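Local structure of galactan 1,3-beta-galactosidase (Phanerochaete chrysosporium, 7BYX) at residues Thr340-Asn345 with Glu405-Phe410; Ala356-Asn361 with Leu421-Val426. The protein probably splits beta-1,3-linked galactose units from galactan chains with its glycoside hydrolase family 43 domain and binds carbohydrate through an attached calcium-containing binding module. The protein carries 1 engineered substitution. All coordinates share one frame; numbering follows the deposited sequence.

Contact 1: residues Thr340-Asn345 with Glu405-Phe410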
ATOM      1  N   THR A 340      30.174  -9.005   7.967  1.00 25.39           N
ATOM      2  CA  THR A 340      29.278  -8.453   8.965  1.00 27.56           C
ATOM      3  C   THR A 340      29.614  -6.991   9.188  1.00 21.90           C
ATOM      4  O   THR A 340      30.676  -6.500   8.791  1.00 24.01           O
ATOM      5  CB  THR A 340      29.344  -9.210  10.317  1.00 25.26           C
ATOM      6  OG1 THR A 340      30.602  -8.969  10.956  1.00 27.24           O
ATOM      7  CG2 THR A 340      29.174 -10.687  10.108  1.00 27.85           C
ATOM      8  N   VAL A 341      28.675  -6.298   9.813  1.00 22.73           N
ATOM      9  CA  VAL A 341      28.910  -4.969  10.368  1.00 20.40           C
ATOM     10  C   VAL A 341      28.129  -4.895  11.668  1.00 20.96           C
ATOM     11  O   VAL A 341      27.016  -5.419  11.764  1.00 22.27           O
ATOM     12  CB  VAL A 341      28.510  -3.837   9.391  1.00 24.26           C
ATOM     13  CG1 VAL A 341      27.009  -3.921   9.012  1.00 18.61           C
ATOM     14  CG2 VAL A 341      28.870  -2.444   9.982  1.00 18.78           C
ATOM     15  N   THR A 342      28.735  -4.295  12.686  1.00 23.48           N
ATOM     16  CA  THR A 342      28.100  -4.123  13.979  1.00 23.75           C
ATOM     17  C   THR A 342      27.981  -2.641  14.269  1.00 25.65           C
ATOM     18  O   THR A 342      28.984  -1.925  14.232  1.00 24.52           O
ATOM     19  CB  THR A 342      28.899  -4.809  15.093  1.00 29.28           C
ATOM     20  OG1 THR A 342      28.963  -6.213  14.833  1.00 31.47           O
ATOM     21  CG2 THR A 342      28.248  -4.568  16.462  1.00 22.18           C
ATOM     22  N   ILE A 343      26.760  -2.193  14.562  1.00 26.85           N
ATOM     23  CA  ILE A 343      26.491  -0.814  14.953  1.00 26.68           C
ATOM     24  C   ILE A 343      26.578  -0.730  16.476  1.00 27.18           C
ATOM     25  O   ILE A 343      25.757  -1.312  17.190  1.00 24.98           O
ATOM     26  CB  ILE A 343      25.113  -0.354  14.455  1.00 29.32           C
ATOM     27  CG1 ILE A 343      24.966  -0.631  12.962  1.00 28.64           C
ATOM     28  CG2 ILE A 343      24.887   1.119  14.753  1.00 22.05           C
ATOM     29  CD1 ILE A 343      25.836   0.228  12.110  1.00 32.44           C
ATOM     30  N   ASN A 344      27.549   0.009  16.985  1.00 27.66           N
ATOM     31  CA  ASN A 344      27.731   0.082  18.427  1.00 31.67           C
ATOM     32  C   ASN A 344      27.145   1.368  18.983  1.00 30.71           C
ATOM     33  O   ASN A 344      26.828   2.307  18.249  1.00 31.79           O
ATOM     34  CB  ASN A 344      29.207  -0.030  18.799  1.00 31.98           C
ATOM     35  CG  ASN A 344      29.746  -1.407  18.554  1.00 31.36           C
ATOM     36  OD1 ASN A 344      29.270  -2.381  19.141  1.00 34.49           O
ATOM     37  ND2 ASN A 344      30.735  -1.506  17.671  1.00 33.50           N
ATOM     38  N   ASN A 345      26.985   1.383  20.308  1.00 31.04           N
ATOM     39  CA  ASN A 345      26.515   2.563  21.039  1.00 36.68           C
ATOM     40  C   ASN A 345      25.134   3.015  20.579  1.00 30.79           C
ATOM     41  O   ASN A 345      24.842   4.205  20.515  1.00 28.20           O
ATOM     42  CB  ASN A 345      27.526   3.706  20.947  1.00 29.34           C
ATOM     43  CG  ASN A 345      28.854   3.341  21.590  1.00 39.30           C
ATOM     44  OD1 ASN A 345      28.916   3.095  22.799  1.00 36.03           O
ATOM     45  ND2 ASN A 345      29.912   3.265  20.782  1.00 36.44           N
ATOM     46  N   GLU A 405      23.708   1.488  26.335  1.00 31.48           N
ATOM     47  CA  GLU A 405      24.287   1.178  25.033  1.00 35.14           C
ATOM     48  C   GLU A 405      23.904  -0.225  24.575  1.00 34.65           C
ATOM     49  O   GLU A 405      23.783  -1.154  25.382  1.00 37.04           O
ATOM     50  CB  GLU A 405      25.817   1.264  25.071  1.00 35.64           C
ATOM     51  CG  GLU A 405      26.438   2.649  25.249  1.00 42.71           C
ATOM     52  CD  GLU A 405      25.548   3.794  24.795  1.00 54.41           C
ATOM     53  OE1 GLU A 405      25.313   3.917  23.573  1.00 57.16           O
ATOM     54  OE2 GLU A 405      25.107   4.592  25.657  1.00 62.13           O
ATOM     55  N   ASN A 406      23.761  -0.385  23.258  1.00 30.68           N
ATOM     56  CA  ASN A 406      23.471  -1.682  22.662  1.00 28.71           C
ATOM     57  C   ASN A 406      24.297  -1.833  21.393  1.00 27.79           C
ATOM     58  O   ASN A 406      24.799  -0.861  20.832  1.00 30.15           O
ATOM     59  CB  ASN A 406      21.972  -1.860  22.338  1.00 22.39           C
ATOM     60  CG  ASN A 406      21.079  -1.737  23.576  1.00 30.32           C
ATOM     61  OD1 ASN A 406      20.710  -2.736  24.196  1.00 32.51           O
ATOM     62  ND2 ASN A 406      20.731  -0.507  23.937  1.00 29.23           N
ATOM     63  N   SER A 407      24.433  -3.067  20.938  1.00 30.54           N
ATOM     64  CA  SER A 407      25.072  -3.355  19.667  1.00 28.19           C
ATOM     65  C   SER A 407      24.111  -4.166  18.810  1.00 25.91           C
ATOM     66  O   SER A 407      23.350  -4.996  19.316  1.00 29.09           O
ATOM     67  CB  SER A 407      26.385  -4.121  19.857  1.00 29.60           C
ATOM     68  OG  SER A 407      26.101  -5.475  20.203  1.00 44.79           O
ATOM     69  N   ILE A 408      24.125  -3.892  17.512  1.00 26.91           N
ATOM     70  CA  ILE A 408      23.282  -4.583  16.552  1.00 22.86           C
ATOM     71  C   ILE A 408      24.186  -5.047  15.431  1.00 25.00           C
ATOM     72  O   ILE A 408      24.837  -4.222  14.777  1.00 26.95           O
ATOM     73  CB  ILE A 408      22.153  -3.691  16.008  1.00 23.06           C
ATOM     74  CG1 ILE A 408      21.441  -2.969  17.139  1.00 24.09           C
ATOM     75  CG2 ILE A 408      21.128  -4.523  15.215  1.00 23.94           C
ATOM     76  CD1 ILE A 408      20.263  -2.150  16.663  1.00 24.93           C
ATOM     77  N   THR A 409      24.251  -6.360  15.227  1.00 24.17           N
ATOM     78  CA  THR A 409      25.102  -6.958  14.208  1.00 27.20           C
ATOM     79  C   THR A 409      24.256  -7.439  13.040  1.00 25.45           C
ATOM     80  O   THR A 409      23.186  -8.019  13.234  1.00 25.41           O
ATOM     81  CB  THR A 409      25.902  -8.136  14.779  1.00 32.06           C
ATOM     82  OG1 THR A 409      26.627  -7.712  15.936  1.00 34.87           O
ATOM     83  CG2 THR A 409      26.896  -8.669  13.745  1.00 22.72           C
ATOM     84  N   PHE A 410      24.779  -7.247  11.834  1.00 23.06           N
ATOM     85  CA  PHE A 410      24.080  -7.529  10.589  1.00 23.48           C
ATOM     86  C   PHE A 410      24.915  -8.480   9.744  1.00 25.64           C
ATOM     87  O   PHE A 410      26.116  -8.250   9.553  1.00 26.49           O
ATOM     88  CB  PHE A 410      23.820  -6.218   9.823  1.00 18.06           C
ATOM     89  CG  PHE A 410      22.953  -5.249  10.570  1.00 17.19           C
ATOM     90  CD1 PHE A 410      21.563  -5.304  10.456  1.00 17.61           C
ATOM     91  CD2 PHE A 410      23.517  -4.281  11.385  1.00 17.01           C
ATOM     92  CE1 PHE A 410      20.748  -4.410  11.170  1.00 18.71           C
ATOM     93  CE2 PHE A 410      22.712  -3.383  12.104  1.00 19.76           C
ATOM     94  CZ  PHE A 410      21.329  -3.447  11.990  1.00 19.58           C
TER

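Contact 2: residues Ala356-Asn361 with Leu421-Val426. With CA (calcium ion), chain T.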
ATOM      1  N   ALA A 356      14.234   0.895  11.547  1.00 18.50           N
ATOM      2  CA  ALA A 356      14.145   0.871  10.101  1.00 21.31           C
ATOM      3  C   ALA A 356      15.522   0.571   9.510  1.00 21.11           C
ATOM      4  O   ALA A 356      16.518   1.198   9.873  1.00 20.76           O
ATOM      5  CB  ALA A 356      13.584   2.196   9.582  1.00 19.98           C
ATOM      6  N   LEU A 357      15.569  -0.408   8.616  1.00 23.58           N
ATOM      7  CA  LEU A 357      16.791  -0.815   7.924  1.00 19.88           C
ATOM      8  C   LEU A 357      16.758  -0.202   6.529  1.00 15.65           C
ATOM      9  O   LEU A 357      15.904  -0.558   5.719  1.00 18.71           O
ATOM     10  CB  LEU A 357      16.873  -2.342   7.842  1.00 20.25           C
ATOM     11  CG  LEU A 357      17.488  -3.167   8.985  1.00 25.22           C
ATOM     12  CD1 LEU A 357      17.152  -2.573  10.347  1.00 25.46           C
ATOM     13  CD2 LEU A 357      17.129  -4.671   8.923  1.00 18.04           C
ATOM     14  N   TYR A 358      17.668   0.729   6.262  1.00 20.27           N
ATOM     15  CA  TYR A 358      17.807   1.369   4.956  1.00 18.96           C
ATOM     16  C   TYR A 358      18.852   0.608   4.136  1.00 20.40           C
ATOM     17  O   TYR A 358      19.999   0.478   4.565  1.00 20.35           O
ATOM     18  CB  TYR A 358      18.201   2.842   5.120  1.00 19.97           C
ATOM     19  CG  TYR A 358      17.025   3.703   5.509  1.00 18.58           C
ATOM     20  CD1 TYR A 358      16.446   3.584   6.767  1.00 20.76           C
ATOM     21  CD2 TYR A 358      16.462   4.593   4.608  1.00 19.78           C
ATOM     22  CE1 TYR A 358      15.362   4.328   7.126  1.00 20.72           C
ATOM     23  CE2 TYR A 358      15.378   5.350   4.961  1.00 21.54           C
ATOM     24  CZ  TYR A 358      14.827   5.201   6.227  1.00 22.45           C
ATOM     25  OH  TYR A 358      13.738   5.927   6.605  1.00 19.86           O
ATOM     26  N   PHE A 359      18.467   0.122   2.953  1.00 17.43           N
ATOM     27  CA  PHE A 359      19.337  -0.779   2.212  1.00 21.67           C
ATOM     28  C   PHE A 359      19.121  -0.605   0.717  1.00 21.31           C
ATOM     29  O   PHE A 359      18.035  -0.209   0.284  1.00 20.58           O
ATOM     30  CB  PHE A 359      19.068  -2.240   2.597  1.00 20.53           C
ATOM     31  CG  PHE A 359      17.708  -2.712   2.176  1.00 21.25           C
ATOM     32  CD1 PHE A 359      17.502  -3.248   0.903  1.00 20.10           C
ATOM     33  CD2 PHE A 359      16.621  -2.574   3.029  1.00 20.36           C
ATOM     34  CE1 PHE A 359      16.245  -3.662   0.505  1.00 19.37           C
ATOM     35  CE2 PHE A 359      15.361  -2.972   2.634  1.00 18.45           C
ATOM     36  CZ  PHE A 359      15.173  -3.520   1.374  1.00 22.67           C
ATOM     37  N   ALA A 360      20.158  -0.929  -0.067  1.00 17.56           N
ATOM     38  CA  ALA A 360      20.046  -1.133  -1.508  1.00 20.13           C
ATOM     39  C   ALA A 360      20.180  -2.618  -1.860  1.00 23.07           C
ATOM     40  O   ALA A 360      21.025  -3.327  -1.305  1.00 18.49           O
ATOM     41  CB  ALA A 360      21.116  -0.347  -2.256  1.00 19.50           C
ATOM     42  N   ASN A 361      19.356  -3.078  -2.805  1.00 21.14           N
ATOM     43  CA  ASN A 361      19.400  -4.456  -3.310  1.00 18.91           C
ATOM     44  C   ASN A 361      19.116  -4.381  -4.805  1.00 21.67           C
ATOM     45  O   ASN A 361      17.955  -4.316  -5.211  1.00 25.00           O
ATOM     46  CB  ASN A 361      18.387  -5.363  -2.605  1.00 21.89           C
ATOM     47  CG  ASN A 361      18.214  -6.729  -3.298  1.00 23.92           C
ATOM     48  OD1 ASN A 361      19.043  -7.138  -4.112  1.00 22.18           O
ATOM     49  ND2 ASN A 361      17.126  -7.432  -2.969  1.00 22.22           N
ATOM     50  N   LEU A 421      23.838  -2.348   3.271  1.00 20.10           N
ATOM     51  CA  LEU A 421      23.175  -1.651   4.371  1.00 21.28           C
ATOM     52  C   LEU A 421      23.650  -0.204   4.419  1.00 22.36           C
ATOM     53  O   LEU A 421      24.849   0.060   4.536  1.00 26.26           O
ATOM     54  CB  LEU A 421      23.426  -2.354   5.704  1.00 17.26           C
ATOM     55  CG  LEU A 421      22.732  -1.742   6.928  1.00 21.81           C
ATOM     56  CD1 LEU A 421      21.208  -1.827   6.765  1.00 18.15           C
ATOM     57  CD2 LEU A 421      23.174  -2.443   8.220  1.00 16.97           C
ATOM     58  N   ASP A 422      22.713   0.733   4.308  1.00 23.14           N
ATOM     59  CA  ASP A 422      23.046   2.155   4.216  1.00 18.71           C
ATOM     60  C   ASP A 422      23.144   2.777   5.600  1.00 17.68           C
ATOM     61  O   ASP A 422      24.181   3.332   5.974  1.00 19.95           O
ATOM     62  CB  ASP A 422      21.982   2.875   3.378  1.00 19.47           C
ATOM     63  CG  ASP A 422      22.240   4.377   3.238  1.00 24.03           C
ATOM     64  OD1 ASP A 422      23.281   4.872   3.716  1.00 22.53           O
ATOM     65  OD2 ASP A 422      21.390   5.074   2.640  1.00 26.94           O
ATOM     66  N   LYS A 423      22.064   2.685   6.360  1.00 18.28           N
ATOM     67  CA  LYS A 423      21.988   3.178   7.725  1.00 19.11           C
ATOM     68  C   LYS A 423      20.777   2.519   8.359  1.00 23.12           C
ATOM     69  O   LYS A 423      20.031   1.784   7.700  1.00 19.62           O
ATOM     70  CB  LYS A 423      21.882   4.704   7.766  1.00 20.12           C
ATOM     71  CG  LYS A 423      20.577   5.252   7.166  1.00 21.84           C
ATOM     72  CD  LYS A 423      20.247   6.604   7.770  1.00 24.42           C
ATOM     73  CE  LYS A 423      19.090   7.297   7.069  1.00 24.19           C
ATOM     74  NZ  LYS A 423      18.762   8.544   7.848  1.00 32.31           N
ATOM     75  N   ILE A 424      20.596   2.787   9.649  1.00 20.25           N
ATOM     76  CA  ILE A 424      19.429   2.361  10.404  1.00 21.67           C
ATOM     77  C   ILE A 424      18.928   3.564  11.189  1.00 24.95           C
ATOM     78  O   ILE A 424      19.673   4.509  11.483  1.00 22.31           O
ATOM     79  CB  ILE A 424      19.718   1.178  11.373  1.00 22.40           C
ATOM     80  CG1 ILE A 424      20.649   1.613  12.507  1.00 21.13           C
ATOM     81  CG2 ILE A 424      20.299  -0.040  10.644  1.00 15.56           C
ATOM     82  CD1 ILE A 424      20.711   0.627  13.640  1.00 18.11           C
ATOM     83  N   ILE A 425      17.639   3.522  11.523  1.00 21.18           N
ATOM     84  CA  ILE A 425      17.023   4.527  12.376  1.00 22.85           C
ATOM     85  C   ILE A 425      16.301   3.802  13.498  1.00 21.70           C
ATOM     86  O   ILE A 425      15.450   2.940  13.241  1.00 19.52           O
ATOM     87  CB  ILE A 425      16.049   5.433  11.608  1.00 23.28           C
ATOM     88  CG1 ILE A 425      16.686   5.930  10.309  1.00 22.19           C
ATOM     89  CG2 ILE A 425      15.612   6.587  12.503  1.00 18.06           C
ATOM     90  CD1 ILE A 425      15.780   6.872   9.516  1.00 20.64           C
ATOM     91  N   VAL A 426      16.636   4.149  14.731  1.00 19.82           N
ATOM     92  CA  VAL A 426      16.049   3.543  15.915  1.00 22.36           C
ATOM     93  C   VAL A 426      14.967   4.481  16.419  1.00 24.31           C
ATOM     94  O   VAL A 426      15.254   5.636  16.760  1.00 24.05           O
ATOM     95  CB  VAL A 426      17.109   3.284  17.001  1.00 22.45           C
ATOM     96  CG1 VAL A 426      16.466   2.657  18.224  1.00 24.01           C
ATOM     97  CG2 VAL A 426      18.205   2.396  16.473  1.00 17.63           C
TER
HETATM   98 CA    CA T 501      25.276   5.434   4.769  1.00 18.25          CA

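Contact 1: residues Thr340-Asn345 with Glu405-Phe410
Thr342 and Thr409 both turn OG1 beside the backbone N (chi1 -61° and -54°), which brings the two hydroxyls together over a non-hydrogen-bonded antiparallel pair of the beta-sandwich binding module. Their OG1 atoms are hydrogen-bonded at 3.0 Å, and either may give the proton. The same torsions send both CG2 methyls anti to the backbone N; CG2 of Thr409 rests against OG1 of Thr342, while CG2 of Thr342 reaches CB of Ser407, 3.9 Å away. This partly exposed face is thus lined by small hydroxyl residues. Two hydrogen-bonded pairs flank the threonines. Val341 and Phe410 exchange both backbone bonds, Phe410 N to Val341 O being the shorter at 2.9 Å; Ile343 and Ile408 do likewise, with Ile343 N to Ile408 O at 2.8 Å. CA-H...O contacts, such as Ser407 CA to Ile343 O, supplement the ladder. The side chains of these two pairs share the buried face, where Phe410 also packs on Val369 and Val371 of strand 367-373. Where the register ends, OE1 of Glu405 comes against CB of Asn345 at 3.4 Å, close to the backbone O of the same residue, where two acceptors face each other and no bond forms; the carboxylate and amide planes are 46° apart, and OE2 is hydrogen-bonded to Gln347. On the buried face, Phe410 CB meets CG1 of Val341 at 4.0 Å. Farther along the ring, CE2 takes CG1 of Ile343 at its edge, near the ring plane, at 3.7 Å, and Val341 O lies near that plane too, 3.7 Å from CD2.

Contact 2: residues Ala356-Asn361 with Leu421-Val426
Ala356 opens the antiparallel pairing with Ile425: Ala356 N gives a bond to Ile425 O at 2.9 Å, and Ile425 N returns one to Ala356 O. That same carbonyl oxygen also receives a CA-H...O contact from Ile424. Leu357, on the buried face, lies side by side with Ile424, CD1 meeting CG2 at 4.1 Å. Tyr358 buries more area than any other residue of the pair. Its CG stands beside the backbone N (chi1 -78°), carrying the ring back along the strand, where CE1 meets CD1 of Ile425 at 3.5 Å. CE of Lys423 lies over one ring face; beyond it, NZ stands almost on the ring normal but at 5.4 Å from the centroid, at most a weak cation-pi attraction, and is hydrogen-bonded to Ser306. Without the ring and hydroxyl of Tyr358, as with an alanine here, Ile425 CD1 and the aliphatic part of Lys423 would probably lose their aromatic partner, and Asp288 the hydroxyl bonded to it. The backbone of Tyr358 faces both Asp422 and Lys423, a classic beta bulge: Tyr358 N bonds to Lys423 O, and Tyr358 O accepts Asp422 N at 2.7 Å. At the bulge Asp422 chelates the calcium ion through OD1 (2.3 Å) and its own carbonyl O (2.7 Å); Glu308, Glu310, Ser327 and Lys330 complete the site. Phe359 then turns its ring onto Ile393 and Val395. Within its sheet the pair is central, strand 392-401 flanking 351-360 and strand 305-308 flanking 420-426, while strand 404-410 of the facing sheet lies against the face formed by Leu357, Leu421 and Ile424.

Contacts 1 and 2 lie in the two facing antiparallel sheets of the carbohydrate-binding module, their centres about 13 Å apart. Their segments alternate along the chain: strand 340-348 is followed by 351-360, and strand 404-410 by 420-426, so each successive pair passes from one sheet to the other. The sheets meet in a shared hydrophobic interior. Phe410 of contact 1 places CG 3.7 Å from CD2 of Leu421 and CZ 3.8 Å from CG2 of Ile424, and Ile408 also packs on Ile424. Phe410 and Ile408 thus tie the sheet of contact 1 to the one whose strand 420-426 carries the calcium ligand Asp422, across the interior of the sandwich.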